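Side-chain contacts in beta-lactamase (Mycobacterium tuberculosis, PDB 4WHI), which is of unknown function in itself but forms the C-terminal domain of a penicillin-binding protein, probably a beta-lactamase-like hydrolase: residues 22-27 with 32-37; 40-45 with 61-66; 44-47 with 52-55; 78-81 with 86-89. One frame throughout, in Å; residues are numbered along the deposited sequence.

Contact 1 of 4, residues 22-27 with 32-37; sequences VGVYAN and PATVTY
The ring of Y25 lies obliquely across V35, its CE1 3.8 Å from V35 CG2. Both belong to the first beta hairpin of an all-antiparallel meander, in which strand 23-25 pairs with strand 33-37. Y25 CG stands anti to its carbonyl carbon (chi1 -62°), which sends the ring along the inner face toward V35 and puts one ring edge beside A33 O, 3.6 Å from CD1. A33, and L87 from strand 86-89, add to the same buried patch, while the hydroxyl of Y25 is hydrogen-bonded to the backbone O of Y21. Two pairs of backbone bonds hold the strands: G23 with V35 and Y25 with A33 are hydrogen-bonded pairs; V35 N to G23 O, 2.8 Å, is nearly straight, as is Y25 N to A33 O. G23 sits at phi 154° and psi 179°, a conformation in which a CB would press on the carbonyl O before it.

V24 and T34, a non-hydrogen-bonded pair, project from the outer face and lie alongside each other. V24 splits its branches there: CG1 rests on P32 CB at 3.7 Å, and CG2 reaches T34 CG2 at 4.1 Å. At the other end of the hairpin V22 does likewise, with CG1 against V35 O and CG2 touching Y37 CB at 3.9 Å. At the turn end N27 OD1 accepts from W30 N, and ND2 bonds to the carbonyls of T99, in the last strand, and of L97 just before it. Where the strands run out, P32 CA makes a bent CA-H...O contact with Y25 O, the two heavy atoms 3.3 Å apart.

Contact 2 of 4, residues 40-45 with 61-66; sequences GQLRLS and DTFTFT
L42 and L44 each lay one methyl on the face of a phenylalanine ring. L42 CD1 lies 3.8 Å from F63 CZ and 4.2 Å from the centroid of that ring, 27° off its normal, a CH-pi contact made by side chains that cross at about a right angle. L44 CD2 repeats it on F65, 3.8 Å from CE1 and displaced from the ring centre toward the rim. No hydrogen bond joins the segments; the four buried side chains meet purely through carbon.

F65 CG sits between its backbone N and carbonyl carbon (chi1 59°), the crowded position, and from there the ring presents a face to L44 CD2. Further partners surround each ring: F63 stacks edge-to-face (T-shaped) with Y21 and with H57, and F65 meets F53 with the planes at about 50°. Y21 is itself held by a hydrogen bond from its hydroxyl to D61 OD1, a second-shell link from the residue just before the phenylalanine strand back to the F63 ring. On the leucine side Q41 turns its amide forward alongside its own strand, NE2 giving a nearly straight bond of 3.1 Å to L42 O, which also takes a backbone bond from L55.

Strand 51-59 runs between the two segments, pairing with both. Inward residues thus meet over the width of an intervening strand, the packing expected inside a strongly curved, barrel-like antiparallel meander.

Contact 3 of 4, residues 44-47 with 52-55; sequences LSLG and TFDL
F53 runs beside L44 and on toward L46: its CB lies 4.0 Å from L44 O; CG stands anti to the carbonyl carbon of F53 (chi1 -57°), which turns CD1 over to the same oxygen at 3.7 Å. L44 O therefore sits at the ring edge, close to the ring plane. Further out, CE1 touches L46 CD1 at 4.2 Å, where the two side chains cross at about a right angle.

Strands 41-46 and 51-59 form a beta hairpin. L44 and F53 are a hydrogen-bonded antiparallel pair, with L44 N to F53 O and F53 N to L44 O both 2.8 Å, the first lying in the carbonyl plane. L55 continues the inner face: its CG lies 4.0 Å from L44 CB, and both its methyls are close to the same carbon.

S45 and T52, one residue along, form a non-hydrogen-bonded pair and project from the opposite face. Their hydroxyls close the gap, S45 OG and T52 OG1 standing 2.7 Å apart. T52 OG1 has a second partner in the backbone O of N50, which ties it to the turn just before its strand.

The chemistry splits by face: leucines and a phenylalanine meet through carbon on the inside, while on the more exposed side two hydroxyls link the strands where the main chain makes no bond between them.

Contact 4 of 4, residues 78-81 with 86-89; sequences SKAT and TLNL
T81 and N88 form a hydrogen-bonded antiparallel pair, its two bonds almost straight: T81 N to N88 O is 2.9 Å and N88 N to T81 O is 2.8 Å. This belongs to the hairpin of strands 77-83 and 86-89, and A80 with L89 is the adjoining non-hydrogen-bonded pair.

On the inner face A80 CB meets the methyls of two leucines, which approach it from the same side. L89 CD2 closes to 3.6 Å of A80 CB, and L87 CD1 comes within 4.0 Å of the same methyl. L87 CG is anti to its backbone N (chi1 169°), an arrangement that lays CD1 toward the partner strand, 3.7 Å from T81 O.

The other face carries polar groups and water. One water donates to both T81 O and T86 OG1, at 2.9 Å each, and links the strands at the hairpin end; T81 O thus accepts from N88 N and from this water. T86 OG1 also bonds to the backbone O of A83, at the end of strand 77-83. A second water lies 2.9 Å from T81 OG1 and approaches N88 O. The amide of N88 extends to the neighbouring strand, its ND2 bonded to D93 OD2 and to T99 OG1 of strand 99-101. K79 makes a cation-pi contact with W58.

Strand 77-83 is paired on its far side with strand 62-66, through bonds from A80 to F63 and S78 to F65, while strand 86-89 is paired on its far side with strand 99-101, and L89 packs inward on L44 and L46 of strand 41-46.

Contacts 1, 3 and 4 are hairpins of adjacent strands, part core and part surface, each with a carbon-rich inner face and a more exposed outer one. Contact 2 differs: it is wholly buried, lacks backbone bonds across it, and joins strands separated by strand 51-59. Contacts 2 and 3 share strand 41-46, so L44 faces F65 in one and pairs with F53 in the other. The inner faces merge, A33 packing on L44 and L46, and L55 on A80. The outer faces differ in chemistry: V24, T34 and P32 in contact 1, paired hydroxyls in contact 3, a bridging water in contact 4.

Contact 1 of 4, residues 22-27 with 32-37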
loop_
_atom_site.group_PDB
_atom_site.type_symbol
_atom_site.label_atom_id
_atom_site.label_comp_id
_atom_site.label_asym_id
_atom_site.label_seq_id
_atom_site.Cartn_x
_atom_site.Cartn_y
_atom_site.Cartn_z
ATOM N N VAL A 22 10.517 0.346 3.823
ATOM C CA VAL A 22 10.210 0.023 5.217
ATOM C C VAL A 22 10.303 1.272 6.107
ATOM O O VAL A 22 11.185 2.114 5.933
ATOM C CB VAL A 22 11.127 -1.123 5.706
ATOM C CG1 VAL A 22 11.024 -1.346 7.204
ATOM C CG2 VAL A 22 10.788 -2.407 4.955
ATOM N N GLY A 23 9.363 1.399 7.035
ATOM C CA GLY A 23 9.363 2.497 7.991
ATOM C C GLY A 23 7.993 2.840 8.529
ATOM O O GLY A 23 6.984 2.230 8.156
ATOM N N VAL A 24 7.973 3.831 9.414
ATOM C CA VAL A 24 6.750 4.316 10.028
ATOM C C VAL A 24 6.477 5.693 9.448
ATOM O O VAL A 24 7.236 6.639 9.673
ATOM C CB VAL A 24 6.868 4.387 11.559
ATOM C CG1 VAL A 24 5.586 4.934 12.170
ATOM C CG2 VAL A 24 7.169 3.006 12.117
ATOM N N TYR A 25 5.387 5.786 8.696
ATOM C CA TYR A 25 5.018 7.005 8.003
ATOM C C TYR A 25 3.916 7.710 8.795
ATOM O O TYR A 25 2.787 7.208 8.905
ATOM C CB TYR A 25 4.552 6.672 6.587
ATOM C CG TYR A 25 5.604 6.020 5.699
ATOM C CD1 TYR A 25 5.963 4.679 5.854
ATOM C CD2 TYR A 25 6.226 6.745 4.694
ATOM C CE1 TYR A 25 6.920 4.091 5.030
ATOM C CE2 TYR A 25 7.165 6.166 3.862
ATOM C CZ TYR A 25 7.518 4.842 4.034
ATOM O OH TYR A 25 8.468 4.286 3.197
ATOM N N ALA A 26 4.258 8.864 9.363
ATOM C CA ALA A 26 3.373 9.575 10.280
ATOM C C ALA A 26 2.224 10.289 9.578
ATOM O O ALA A 26 2.342 10.710 8.425
ATOM C CB ALA A 26 4.170 10.573 11.098
ATOM N N ASN A 27 1.122 10.419 10.312
ATOM C CA ASN A 27 -0.042 11.192 9.899
ATOM C C ASN A 27 -0.902 11.464 11.141
ATOM O O ASN A 27 -1.341 10.524 11.805
ATOM C CB ASN A 27 -0.825 10.390 8.853
ATOM C CG ASN A 27 -2.025 11.140 8.297
ATOM O OD1 ASN A 27 -2.946 11.486 9.030
ATOM N ND2 ASN A 27 -2.043 11.342 6.992
ATOM N N PRO A 32 -0.205 6.581 12.235
ATOM C CA PRO A 32 0.885 6.164 11.354
ATOM C C PRO A 32 0.543 4.985 10.458
ATOM O O PRO A 32 -0.262 4.137 10.832
ATOM C CB PRO A 32 1.993 5.777 12.330
ATOM C CG PRO A 32 1.277 5.380 13.574
ATOM C CD PRO A 32 0.080 6.285 13.650
ATOM N N ALA A 33 1.164 4.946 9.282
ATOM C CA ALA A 33 1.129 3.775 8.422
ATOM C C ALA A 33 2.475 3.098 8.595
ATOM O O ALA A 33 3.511 3.695 8.321
ATOM C CB ALA A 33 0.925 4.180 6.981
ATOM N N THR A 34 2.461 1.861 9.075
ATOM C CA THR A 34 3.689 1.144 9.383
ATOM C C THR A 34 3.954 0.109 8.305
ATOM O O THR A 34 3.134 -0.773 8.074
ATOM C CB THR A 34 3.610 0.484 10.772
ATOM O OG1 THR A 34 3.380 1.499 11.755
ATOM C CG2 THR A 34 4.908 -0.236 11.106
ATOM N N VAL A 35 5.104 0.235 7.645
ATOM C CA VAL A 35 5.491 -0.663 6.566
ATOM C C VAL A 35 6.640 -1.537 7.069
ATOM O O VAL A 35 7.670 -1.030 7.525
ATOM C CB VAL A 35 5.886 0.113 5.294
ATOM C CG1 VAL A 35 6.274 -0.850 4.183
ATOM C CG2 VAL A 35 4.742 1.013 4.839
ATOM N N THR A 36 6.429 -2.848 7.017
ATOM C CA THR A 36 7.397 -3.817 7.508
ATOM C C THR A 36 7.651 -4.874 6.439
ATOM O O THR A 36 6.877 -5.024 5.490
ATOM C CB THR A 36 6.921 -4.513 8.809
ATOM O OG1 THR A 36 5.673 -5.179 8.572
ATOM C CG2 THR A 36 6.782 -3.516 9.970
ATOM N N TYR A 37 8.738 -5.614 6.611
ATOM C CA TYR A 37 9.150 -6.628 5.655
ATOM C C TYR A 37 9.249 -7.967 6.361
ATOM O O TYR A 37 9.809 -8.058 7.463
ATOM C CB TYR A 37 10.511 -6.256 5.059
ATOM C CG TYR A 37 11.148 -7.324 4.192
ATOM C CD1 TYR A 37 11.992 -8.289 4.743
ATOM C CD2 TYR A 37 10.931 -7.353 2.824
ATOM C CE1 TYR A 37 12.583 -9.263 3.950
ATOM C CE2 TYR A 37 11.520 -8.318 2.023
ATOM C CZ TYR A 37 12.352 -9.263 2.589
ATOM O OH TYR A 37 12.938 -10.218 1.792
#

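Contact 2 of 4, residues 40-45 with 61-66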
loop_
_atom_site.group_PDB
_atom_site.type_symbol
_atom_site.label_atom_id
_atom_site.label_comp_id
_atom_site.label_asym_id
_atom_site.label_seq_id
_atom_site.Cartn_x
_atom_site.Cartn_y
_atom_site.Cartn_z
ATOM N N GLY A 40 10.316 -11.782 2.231
ATOM C CA GLY A 40 10.060 -11.348 0.865
ATOM C C GLY A 40 8.822 -10.491 0.637
ATOM O O GLY A 40 8.574 -10.064 -0.486
ATOM N N GLN A 41 8.056 -10.230 1.693
ATOM C CA GLN A 41 6.757 -9.570 1.590
ATOM C C GLN A 41 6.787 -8.230 2.314
ATOM O O GLN A 41 7.178 -8.177 3.477
ATOM C CB GLN A 41 5.691 -10.461 2.241
ATOM C CG GLN A 41 4.268 -9.927 2.165
ATOM C CD GLN A 41 3.713 -9.990 0.759
ATOM O OE1 GLN A 41 3.613 -11.069 0.184
ATOM N NE2 GLN A 41 3.355 -8.835 0.192
ATOM N N LEU A 42 6.383 -7.160 1.629
ATOM C CA LEU A 42 6.075 -5.901 2.296
ATOM C C LEU A 42 4.640 -5.969 2.824
ATOM O O LEU A 42 3.740 -6.489 2.152
ATOM C CB LEU A 42 6.206 -4.694 1.363
ATOM C CG LEU A 42 7.579 -4.134 1.017
ATOM C CD1 LEU A 42 7.408 -2.943 0.084
ATOM C CD2 LEU A 42 8.351 -3.720 2.256
ATOM N N ARG A 43 4.449 -5.457 4.031
ATOM C CA ARG A 43 3.129 -5.361 4.652
ATOM C C ARG A 43 2.870 -3.930 5.106
ATOM O O ARG A 43 3.798 -3.217 5.488
ATOM C CB ARG A 43 3.022 -6.281 5.867
ATOM C CG ARG A 43 3.436 -7.730 5.618
ATOM C CD ARG A 43 4.880 -8.001 6.030
ATOM N NE ARG A 43 5.067 -7.668 7.434
ATOM C CZ ARG A 43 4.746 -8.459 8.457
ATOM N NH1 ARG A 43 4.270 -9.684 8.252
ATOM N NH2 ARG A 43 4.919 -8.026 9.692
ATOM N N LEU A 44 1.599 -3.537 5.056
ATOM C CA LEU A 44 1.128 -2.237 5.505
ATOM C C LEU A 44 0.197 -2.439 6.702
ATOM O O LEU A 44 -0.806 -3.151 6.585
ATOM C CB LEU A 44 0.363 -1.558 4.367
ATOM C CG LEU A 44 -0.428 -0.288 4.665
ATOM C CD1 LEU A 44 0.518 0.829 5.065
ATOM C CD2 LEU A 44 -1.238 0.123 3.444
ATOM N N SER A 45 0.535 -1.837 7.841
ATOM C CA SER A 45 -0.309 -1.889 9.043
ATOM C C SER A 45 -0.888 -0.510 9.359
ATOM O O SER A 45 -0.162 0.484 9.387
ATOM C CB SER A 45 0.486 -2.386 10.248
ATOM O OG SER A 45 1.001 -3.683 10.028
ATOM N N ASP A 61 7.353 2.462 -7.972
ATOM C CA ASP A 61 7.264 2.579 -6.514
ATOM C C ASP A 61 5.817 2.494 -6.009
ATOM O O ASP A 61 5.533 2.853 -4.868
ATOM C CB ASP A 61 7.899 3.889 -6.050
ATOM C CG ASP A 61 9.378 3.959 -6.355
ATOM O OD1 ASP A 61 10.098 2.954 -6.158
ATOM O OD2 ASP A 61 9.822 5.030 -6.800
ATOM N N THR A 62 4.913 2.020 -6.861
ATOM C CA THR A 62 3.517 1.852 -6.493
ATOM C C THR A 62 3.218 0.377 -6.239
ATOM O O THR A 62 3.612 -0.488 -7.013
ATOM C CB THR A 62 2.585 2.415 -7.587
ATOM O OG1 THR A 62 2.836 3.818 -7.741
ATOM C CG2 THR A 62 1.108 2.210 -7.224
ATOM N N PHE A 63 2.542 0.123 -5.121
ATOM C CA PHE A 63 2.070 -1.186 -4.718
ATOM C C PHE A 63 0.555 -1.113 -4.556
ATOM O O PHE A 63 -0.040 -0.027 -4.579
ATOM C CB PHE A 63 2.712 -1.583 -3.378
ATOM C CG PHE A 63 4.196 -1.806 -3.457
ATOM C CD1 PHE A 63 5.071 -0.728 -3.526
ATOM C CD2 PHE A 63 4.724 -3.096 -3.457
ATOM C CE1 PHE A 63 6.439 -0.933 -3.600
ATOM C CE2 PHE A 63 6.101 -3.299 -3.530
ATOM C CZ PHE A 63 6.951 -2.216 -3.604
ATOM N N THR A 64 -0.079 -2.267 -4.400
ATOM C CA THR A 64 -1.496 -2.300 -4.075
ATOM C C THR A 64 -1.762 -3.220 -2.900
ATOM O O THR A 64 -0.955 -4.101 -2.569
ATOM C CB THR A 64 -2.366 -2.757 -5.265
ATOM O OG1 THR A 64 -1.983 -4.073 -5.656
ATOM C CG2 THR A 64 -2.264 -1.789 -6.468
ATOM N N PHE A 65 -2.907 -2.999 -2.268
ATOM C CA PHE A 65 -3.435 -3.942 -1.306
ATOM C C PHE A 65 -4.918 -4.172 -1.588
ATOM O O PHE A 65 -5.557 -3.403 -2.324
ATOM C CB PHE A 65 -3.177 -3.487 0.133
ATOM C CG PHE A 65 -3.762 -2.144 0.478
ATOM C CD1 PHE A 65 -3.100 -0.968 0.142
ATOM C CD2 PHE A 65 -4.951 -2.053 1.189
ATOM C CE1 PHE A 65 -3.631 0.267 0.472
ATOM C CE2 PHE A 65 -5.483 -0.818 1.526
ATOM C CZ PHE A 65 -4.823 0.343 1.168
ATOM N N THR A 66 -5.450 -5.254 -1.035
ATOM C CA THR A 66 -6.855 -5.606 -1.234
ATOM C C THR A 66 -7.609 -5.387 0.073
ATOM O O THR A 66 -7.134 -5.763 1.146
ATOM C CB THR A 66 -7.020 -7.059 -1.730
ATOM O OG1 THR A 66 -6.261 -7.948 -0.903
ATOM C CG2 THR A 66 -6.531 -7.196 -3.175
#

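Contact 3 of 4, residues 44-47 with 52-55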
loop_
_atom_site.group_PDB
_atom_site.type_symbol
_atom_site.label_atom_id
_atom_site.label_comp_id
_atom_site.label_asym_id
_atom_site.label_seq_id
_atom_site.Cartn_x
_atom_site.Cartn_y
_atom_site.Cartn_z
ATOM N N LEU A 44 1.599 -3.537 5.056
ATOM C CA LEU A 44 1.128 -2.237 5.505
ATOM C C LEU A 44 0.197 -2.439 6.702
ATOM O O LEU A 44 -0.806 -3.151 6.585
ATOM C CB LEU A 44 0.363 -1.558 4.367
ATOM C CG LEU A 44 -0.428 -0.288 4.665
ATOM C CD1 LEU A 44 0.518 0.829 5.065
ATOM C CD2 LEU A 44 -1.238 0.123 3.444
ATOM N N SER A 45 0.535 -1.837 7.841
ATOM C CA SER A 45 -0.309 -1.889 9.043
ATOM C C SER A 45 -0.888 -0.510 9.359
ATOM O O SER A 45 -0.162 0.484 9.387
ATOM C CB SER A 45 0.486 -2.386 10.248
ATOM O OG SER A 45 1.001 -3.683 10.028
ATOM N N LEU A 46 -2.196 -0.465 9.607
ATOM C CA LEU A 46 -2.909 0.780 9.882
ATOM C C LEU A 46 -3.789 0.647 11.121
ATOM O O LEU A 46 -4.384 -0.394 11.356
ATOM C CB LEU A 46 -3.801 1.133 8.704
ATOM C CG LEU A 46 -3.112 1.427 7.377
ATOM C CD1 LEU A 46 -4.074 1.171 6.225
ATOM C CD2 LEU A 46 -2.594 2.853 7.376
ATOM N N GLY A 47 -3.875 1.720 11.898
ATOM C CA GLY A 47 -4.799 1.794 13.018
ATOM C C GLY A 47 -4.240 1.230 14.309
ATOM O O GLY A 47 -3.239 0.513 14.295
ATOM N N THR A 52 -3.658 -5.219 9.014
ATOM C CA THR A 52 -2.486 -5.399 8.151
ATOM C C THR A 52 -2.805 -5.998 6.790
ATOM O O THR A 52 -3.614 -6.921 6.672
ATOM C CB THR A 52 -1.407 -6.222 8.871
ATOM O OG1 THR A 52 -0.984 -5.491 10.028
ATOM C CG2 THR A 52 -0.192 -6.477 7.975
ATOM N N PHE A 53 -2.142 -5.448 5.768
ATOM C CA PHE A 53 -2.370 -5.817 4.385
ATOM C C PHE A 53 -1.051 -6.167 3.712
ATOM O O PHE A 53 -0.059 -5.457 3.883
ATOM C CB PHE A 53 -2.996 -4.651 3.625
ATOM C CG PHE A 53 -4.278 -4.147 4.219
ATOM C CD1 PHE A 53 -4.267 -3.186 5.222
ATOM C CD2 PHE A 53 -5.502 -4.620 3.757
ATOM C CE1 PHE A 53 -5.448 -2.719 5.764
ATOM C CE2 PHE A 53 -6.683 -4.150 4.294
ATOM C CZ PHE A 53 -6.658 -3.198 5.296
ATOM N N ASP A 54 -1.034 -7.248 2.944
ATOM C CA ASP A 54 0.099 -7.533 2.064
ATOM C C ASP A 54 0.129 -6.494 0.956
ATOM O O ASP A 54 -0.902 -6.204 0.356
ATOM C CB ASP A 54 -0.033 -8.907 1.418
ATOM C CG ASP A 54 0.293 -10.031 2.354
ATOM O OD1 ASP A 54 0.777 -9.775 3.481
ATOM O OD2 ASP A 54 0.063 -11.187 1.949
ATOM N N LEU A 55 1.311 -5.952 0.680
ATOM C CA LEU A 55 1.499 -5.041 -0.447
ATOM C C LEU A 55 2.014 -5.830 -1.631
ATOM O O LEU A 55 3.036 -6.498 -1.541
ATOM C CB LEU A 55 2.478 -3.918 -0.097
ATOM C CG LEU A 55 1.958 -2.892 0.904
ATOM C CD1 LEU A 55 3.070 -1.936 1.315
ATOM C CD2 LEU A 55 0.762 -2.141 0.348
#

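Contact 4 of 4, residues 78-81 with 86-89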
loop_
_atom_site.group_PDB
_atom_site.type_symbol
_atom_site.label_atom_id
_atom_site.label_comp_id
_atom_site.label_asym_id
_atom_site.label_seq_id
_atom_site.Cartn_x
_atom_site.Cartn_y
_atom_site.Cartn_z
ATOM N N SER A 78 -6.457 -1.225 -3.942
ATOM C CA SER A 78 -6.207 0.141 -3.495
ATOM C C SER A 78 -4.714 0.437 -3.619
ATOM O O SER A 78 -3.891 -0.408 -3.280
ATOM C CB SER A 78 -6.660 0.288 -2.047
ATOM O OG SER A 78 -6.590 1.629 -1.622
ATOM N N LYS A 79 -4.369 1.616 -4.132
ATOM C CA LYS A 79 -2.962 1.970 -4.377
ATOM C C LYS A 79 -2.234 2.572 -3.182
ATOM O O LYS A 79 -2.775 3.403 -2.443
ATOM C CB LYS A 79 -2.822 2.935 -5.565
ATOM C CG LYS A 79 -3.010 2.287 -6.924
ATOM C CD LYS A 79 -2.585 3.228 -8.038
ATOM C CE LYS A 79 -3.396 2.998 -9.304
ATOM N NZ LYS A 79 -3.478 1.561 -9.675
ATOM N N ALA A 80 -0.977 2.150 -3.049
ATOM C CA ALA A 80 -0.029 2.678 -2.081
ATOM C C ALA A 80 1.206 3.138 -2.842
ATOM O O ALA A 80 1.977 2.317 -3.341
ATOM C CB ALA A 80 0.338 1.605 -1.074
ATOM N N THR A 81 1.393 4.452 -2.937
ATOM C CA THR A 81 2.449 5.028 -3.770
ATOM C C THR A 81 3.530 5.628 -2.889
ATOM O O THR A 81 3.269 6.542 -2.106
ATOM C CB THR A 81 1.888 6.114 -4.703
ATOM O OG1 THR A 81 0.823 5.561 -5.483
ATOM C CG2 THR A 81 2.968 6.647 -5.642
ATOM N N THR A 86 7.613 9.855 1.650
ATOM C CA THR A 86 6.153 9.905 1.696
ATOM C C THR A 86 5.528 8.624 1.158
ATOM O O THR A 86 6.063 7.971 0.244
ATOM C CB THR A 86 5.564 11.104 0.918
ATOM O OG1 THR A 86 5.649 10.872 -0.496
ATOM C CG2 THR A 86 6.277 12.401 1.282
ATOM N N LEU A 87 4.389 8.282 1.749
ATOM C CA LEU A 87 3.532 7.217 1.278
ATOM C C LEU A 87 2.145 7.818 1.090
ATOM O O LEU A 87 1.594 8.386 2.024
ATOM C CB LEU A 87 3.486 6.102 2.314
ATOM C CG LEU A 87 2.437 5.007 2.132
ATOM C CD1 LEU A 87 2.603 4.305 0.790
ATOM C CD2 LEU A 87 2.543 4.020 3.276
ATOM N N ASN A 88 1.597 7.705 -0.117
ATOM C CA ASN A 88 0.243 8.160 -0.393
ATOM C C ASN A 88 -0.664 6.957 -0.543
ATOM O O ASN A 88 -0.423 6.094 -1.386
ATOM C CB ASN A 88 0.187 9.009 -1.664
ATOM C CG ASN A 88 -1.215 9.516 -1.961
ATOM O OD1 ASN A 88 -2.011 8.824 -2.585
ATOM N ND2 ASN A 88 -1.523 10.723 -1.501
ATOM N N LEU A 89 -1.692 6.908 0.293
ATOM C CA LEU A 89 -2.703 5.863 0.248
ATOM C C LEU A 89 -3.980 6.457 -0.322
ATOM O O LEU A 89 -4.658 7.254 0.339
ATOM C CB LEU A 89 -2.968 5.334 1.652
ATOM C CG LEU A 89 -1.787 4.704 2.382
ATOM C CD1 LEU A 89 -2.271 4.182 3.723
ATOM C CD2 LEU A 89 -1.152 3.589 1.558
HETATM O O HOH W 1 -1.732 6.136 -4.178
HETATM O O HOH W 2 3.835 9.350 -2.087
#